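Local coordinates for protein polyhedrin (Antheraea mylitta cypovirus 4, PDB 5A8S) that probably assembles in infected insect cells into polyhedra, the protein microcrystals that enclose and protect cypovirus particles, at residues V131-M136 and V172-H177; A53-F58 and N212-N217. One frame throughout, in Å; residues are numbered along the deposited sequence.

The two contacts are nested along the chain: 53-58 comes first, then 131-136 and 172-177, and 212-217 closes the outer loop. Their centres lie 19 Å apart, with nearest atoms about 9 Å from each other, yet both involve the six-stranded antiparallel sheet. Contact 2 lies within that sheet, pairing strand 51-58 with strand 210-216 at one edge. Contact 1 instead packs strand 167-173 of this sheet against strand 130-134 of the separate three-stranded sheet, then follows the loops beyond both. In the trimer the two regions meet between copies: Asn212 ND2 makes a weak hydrogen bond to Met136 O of a neighbouring subunit, so that the sheet edge of one copy touches the loop of another.

Contact 1: V131-M136 and V172-H177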
# COMPACT_ATOMS: atom_id res chain seq x y z
N VAL A 131 -1.09 -6.56 -18.14
CA VAL A 131 -0.24 -7.37 -17.29
C VAL A 131 1.17 -7.31 -17.88
O VAL A 131 1.33 -7.20 -19.09
CB VAL A 131 -0.69 -8.85 -17.26
CG1 VAL A 131 0.22 -9.67 -16.34
CG2 VAL A 131 -2.14 -8.95 -16.82
N GLU A 132 2.17 -7.37 -17.01
CA GLU A 132 3.56 -7.53 -17.45
C GLU A 132 4.31 -8.45 -16.54
O GLU A 132 4.19 -8.36 -15.32
CB GLU A 132 4.30 -6.20 -17.42
CG GLU A 132 3.98 -5.30 -18.55
CD GLU A 132 4.92 -4.12 -18.61
OE1 GLU A 132 5.41 -3.66 -17.56
OE2 GLU A 132 5.15 -3.67 -19.74
N ALA A 133 5.09 -9.35 -17.13
CA ALA A 133 6.11 -10.05 -16.38
C ALA A 133 7.37 -9.19 -16.42
O ALA A 133 8.10 -9.21 -17.40
CB ALA A 133 6.36 -11.42 -16.99
N THR A 134 7.60 -8.41 -15.38
CA THR A 134 8.75 -7.51 -15.36
C THR A 134 9.97 -8.25 -14.81
O THR A 134 9.87 -9.41 -14.44
CB THR A 134 8.44 -6.23 -14.55
OG1 THR A 134 7.57 -6.54 -13.45
CG2 THR A 134 7.71 -5.23 -15.44
N ASN A 135 11.13 -7.59 -14.78
CA ASN A 135 12.30 -8.21 -14.18
C ASN A 135 12.24 -8.10 -12.65
O ASN A 135 11.20 -7.74 -12.11
CB ASN A 135 13.61 -7.64 -14.78
CG ASN A 135 13.85 -6.19 -14.41
OD1 ASN A 135 13.22 -5.65 -13.50
ND2 ASN A 135 14.78 -5.56 -15.11
N MET A 136 13.32 -8.42 -11.95
CA MET A 136 13.26 -8.46 -10.49
C MET A 136 12.86 -7.12 -9.88
O MET A 136 12.22 -7.07 -8.83
CB MET A 136 14.59 -8.91 -9.91
CG MET A 136 14.96 -10.36 -10.23
SD MET A 136 13.89 -11.57 -9.43
CE MET A 136 14.34 -11.34 -7.70
N VAL A 172 0.15 -16.31 -18.15
CA VAL A 172 1.43 -15.63 -18.34
C VAL A 172 2.55 -16.50 -17.79
O VAL A 172 2.70 -16.67 -16.58
CB VAL A 172 1.45 -14.27 -17.62
CG1 VAL A 172 2.81 -13.58 -17.78
CG2 VAL A 172 0.32 -13.38 -18.14
N PRO A 173 3.34 -17.11 -18.69
CA PRO A 173 4.49 -17.89 -18.23
C PRO A 173 5.55 -16.99 -17.58
O PRO A 173 5.74 -15.85 -18.01
CB PRO A 173 5.05 -18.51 -19.52
CG PRO A 173 3.93 -18.45 -20.50
CD PRO A 173 3.13 -17.23 -20.15
N LEU A 174 6.23 -17.51 -16.57
CA LEU A 174 7.26 -16.75 -15.87
C LEU A 174 8.55 -17.54 -15.84
O LEU A 174 8.52 -18.76 -15.72
CB LEU A 174 6.85 -16.47 -14.42
CG LEU A 174 5.57 -15.66 -14.22
CD1 LEU A 174 5.20 -15.66 -12.75
CD2 LEU A 174 5.74 -14.25 -14.75
N ASP A 175 9.69 -16.86 -15.95
CA ASP A 175 10.94 -17.51 -15.58
C ASP A 175 11.34 -16.95 -14.21
O ASP A 175 10.67 -16.06 -13.68
CB ASP A 175 12.03 -17.40 -16.67
CG ASP A 175 12.79 -16.07 -16.66
OD1 ASP A 175 12.73 -15.32 -15.67
OD2 ASP A 175 13.49 -15.81 -17.67
N GLU A 176 12.40 -17.50 -13.63
CA GLU A 176 12.64 -17.29 -12.21
C GLU A 176 13.01 -15.85 -11.85
O GLU A 176 12.92 -15.46 -10.68
CB GLU A 176 13.72 -18.25 -11.71
CG GLU A 176 13.85 -18.25 -10.21
CD GLU A 176 14.96 -19.15 -9.73
OE1 GLU A 176 15.82 -19.53 -10.56
OE2 GLU A 176 14.96 -19.48 -8.53
N HIS A 177 13.41 -15.03 -12.82
CA HIS A 177 13.76 -13.65 -12.49
C HIS A 177 12.60 -12.67 -12.71
O HIS A 177 12.78 -11.46 -12.60
CB HIS A 177 15.04 -13.21 -13.22
CG HIS A 177 14.81 -12.47 -14.50
ND1 HIS A 177 14.18 -13.03 -15.59
CD2 HIS A 177 15.18 -11.22 -14.87
CE1 HIS A 177 14.15 -12.15 -16.57
NE2 HIS A 177 14.75 -11.04 -16.16
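Asp175 OD1 takes two N-H groups from His177, the residue whose ring reaches across to Asn135. The ring nitrogen His177 ND1 donates to Asp175 OD1 at 2.7 Å, in the ring plane and on the syn lone pair of the carboxylate. The backbone bond from His177 N to Asp175 OD1, 2.9 Å, arrives on the anti side and out of the carboxylate plane, making an Asx turn. With chi1 at 96°, away from the usual staggered values, the imidazole is turned so that its far nitrogen, His177 NE2, lies 3.8 Å from Asn135 CB, approached obliquely. Beside it, Met136 folds back at chi2 and chi3, and its SD comes within 3.4 Å of His177 O. Met136 N is near the same oxygen but badly angled for a hydrogen bond.

At the strand end the meeting is apolar. Ala133 CB rests against Leu174 CD2 at 3.7 Å, while Val131 CG1 and Val172 CG2, 4.1 Å apart, belong to side chains sliding past each other in opposite directions. Val118 and Phe120 of strand 115-121 also touch Val131, continuing this layer between the two sheets.

Sheet-to-sheet adhesion here is therefore hydrophobic and van der Waals, while at the loop end the bond to Asp175 OD1 would help to fix the rotation of the His177 ring; that carboxylate would be expected to polarise the ring and favour a proton on ND1.

Contact 2: A53-F58 and N212-N217; sequences AFDYVF and NVIEFN
Ala53 and Ile214 form a hydrogen-bonded antiparallel pair: Ala53 N gives to Ile214 O at 2.8 Å, and Ile214 N returns to Ala53 O at 2.9 Å. Two residues on, Asp55 and Asn212 repeat the exchange, with Asp55 N to Asn212 O at 2.9 Å and nearly straight. Between these rungs, Phe54 and Val213 make the non-hydrogen-bonded pair, where the CA-H of Val213 points at Ala53 O, 3.2 Å from CA to oxygen. The strand axes run at 144°, so the ladder twists, and it continues beyond Asn212, where Val57 pairs with Cys210.

Apolar contacts divide between the two faces. On one, Phe54 and Val213 lie side by side, Val213 CG2 coming obliquely to Phe54 CD2 at 3.9 Å; Leu66 of strand 61-66 also packs on Phe54. On the other, Phe216 brings the edge of its ring to the methyl of Ala53, a tight 3.4 Å from CE2 to CB. Ile214, its chi2 of 104° off the staggered positions, swings CD1 over to Asp55 CB at 3.8 Å.

Polar side-chain ends look elsewhere. Asp55 OD2 takes the hydroxyl of Tyr225 and a salt bridge from Arg39, whereas Asn212 OD1 bonds to Tyr93 OH of a neighbouring subunit.

Backbone bonds thus fix the register, and side chains pack on both faces; the touching residues are all buried, although strand 210-216 is the outermost of the sheet within the chain. The Asp55 carboxylate, probably ionised, has its charge answered by Arg39, while Asn212 separately joins the trimer interface.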
# COMPACT_ATOMS: atom_id res chain seq x y z
N ALA A 53 -3.64 -17.70 -4.78
CA ALA A 53 -4.41 -16.61 -5.37
C ALA A 53 -4.15 -15.31 -4.65
O ALA A 53 -4.23 -15.25 -3.43
CB ALA A 53 -5.90 -16.93 -5.32
N PHE A 54 -3.82 -14.27 -5.42
CA PHE A 54 -3.89 -12.90 -4.94
C PHE A 54 -5.22 -12.35 -5.44
O PHE A 54 -5.37 -12.04 -6.62
CB PHE A 54 -2.72 -12.07 -5.50
CG PHE A 54 -1.37 -12.66 -5.20
CD1 PHE A 54 -0.85 -13.67 -5.99
CD2 PHE A 54 -0.62 -12.21 -4.13
CE1 PHE A 54 0.40 -14.21 -5.73
CE2 PHE A 54 0.63 -12.74 -3.86
CZ PHE A 54 1.14 -13.75 -4.66
N ASP A 55 -6.18 -12.26 -4.53
CA ASP A 55 -7.56 -11.93 -4.86
C ASP A 55 -7.83 -10.48 -4.45
O ASP A 55 -7.79 -10.14 -3.27
CB ASP A 55 -8.47 -12.89 -4.08
CG ASP A 55 -9.93 -12.81 -4.48
OD1 ASP A 55 -10.32 -11.94 -5.28
OD2 ASP A 55 -10.69 -13.65 -3.95
N TYR A 56 -8.09 -9.62 -5.44
CA TYR A 56 -8.35 -8.20 -5.19
C TYR A 56 -9.77 -7.83 -5.57
O TYR A 56 -10.20 -8.07 -6.70
CB TYR A 56 -7.42 -7.32 -6.04
CG TYR A 56 -5.96 -7.60 -5.83
CD1 TYR A 56 -5.30 -8.56 -6.59
CD2 TYR A 56 -5.22 -6.91 -4.88
CE1 TYR A 56 -3.97 -8.82 -6.41
CE2 TYR A 56 -3.88 -7.16 -4.69
CZ TYR A 56 -3.26 -8.13 -5.46
OH TYR A 56 -1.92 -8.40 -5.29
N VAL A 57 -10.50 -7.23 -4.63
CA VAL A 57 -11.75 -6.57 -4.98
C VAL A 57 -11.55 -5.08 -4.75
O VAL A 57 -10.94 -4.67 -3.77
CB VAL A 57 -12.95 -7.12 -4.19
CG1 VAL A 57 -13.08 -8.62 -4.44
CG2 VAL A 57 -12.81 -6.85 -2.72
N PHE A 58 -12.07 -4.28 -5.67
CA PHE A 58 -11.84 -2.85 -5.68
C PHE A 58 -12.94 -2.20 -6.52
O PHE A 58 -13.47 -2.82 -7.44
CB PHE A 58 -10.46 -2.57 -6.30
CG PHE A 58 -10.31 -3.13 -7.68
CD1 PHE A 58 -10.08 -4.49 -7.87
CD2 PHE A 58 -10.45 -2.32 -8.79
CE1 PHE A 58 -9.96 -5.01 -9.15
CE2 PHE A 58 -10.34 -2.83 -10.07
CZ PHE A 58 -10.09 -4.18 -10.25
N ASN A 212 -6.48 -10.48 -0.60
CA ASN A 212 -6.27 -11.69 0.19
C ASN A 212 -5.35 -12.62 -0.57
O ASN A 212 -5.38 -12.67 -1.80
CB ASN A 212 -7.59 -12.39 0.49
CG ASN A 212 -8.28 -11.83 1.71
OD1 ASN A 212 -7.88 -12.11 2.84
ND2 ASN A 212 -9.31 -11.02 1.49
N VAL A 213 -4.53 -13.37 0.17
CA VAL A 213 -3.65 -14.36 -0.43
C VAL A 213 -4.09 -15.73 0.07
O VAL A 213 -3.96 -16.04 1.25
CB VAL A 213 -2.18 -14.12 -0.05
CG1 VAL A 213 -1.28 -15.15 -0.71
CG2 VAL A 213 -1.75 -12.70 -0.45
N ILE A 214 -4.62 -16.55 -0.83
CA ILE A 214 -5.21 -17.83 -0.45
C ILE A 214 -4.48 -18.96 -1.14
O ILE A 214 -4.23 -18.89 -2.33
CB ILE A 214 -6.69 -17.91 -0.87
CG1 ILE A 214 -7.45 -16.66 -0.45
CG2 ILE A 214 -7.33 -19.17 -0.30
CD1 ILE A 214 -7.74 -15.72 -1.59
N GLU A 215 -4.16 -20.03 -0.42
CA GLU A 215 -3.52 -21.15 -1.08
C GLU A 215 -4.49 -22.29 -1.37
O GLU A 215 -5.51 -22.44 -0.72
CB GLU A 215 -2.29 -21.61 -0.31
CG GLU A 215 -1.13 -20.64 -0.50
CD GLU A 215 0.22 -21.23 -0.18
OE1 GLU A 215 0.35 -21.92 0.86
OE2 GLU A 215 1.15 -21.00 -0.99
N PHE A 216 -4.14 -23.08 -2.38
CA PHE A 216 -4.93 -24.22 -2.84
C PHE A 216 -4.01 -25.41 -3.03
O PHE A 216 -2.99 -25.29 -3.71
CB PHE A 216 -5.62 -23.88 -4.17
CG PHE A 216 -6.38 -22.59 -4.13
CD1 PHE A 216 -7.68 -22.55 -3.66
CD2 PHE A 216 -5.78 -21.42 -4.55
CE1 PHE A 216 -8.37 -21.36 -3.60
CE2 PHE A 216 -6.48 -20.22 -4.50
CZ PHE A 216 -7.77 -20.19 -4.03
N ASN A 217 -4.36 -26.55 -2.46
CA ASN A 217 -3.48 -27.71 -2.52
C ASN A 217 -3.51 -28.41 -3.88
O ASN A 217 -2.62 -29.19 -4.19
CB ASN A 217 -3.80 -28.69 -1.39
CG ASN A 217 -3.28 -28.21 -0.04
OD1 ASN A 217 -2.47 -27.28 0.02
ND2 ASN A 217 -3.73 -28.84 1.03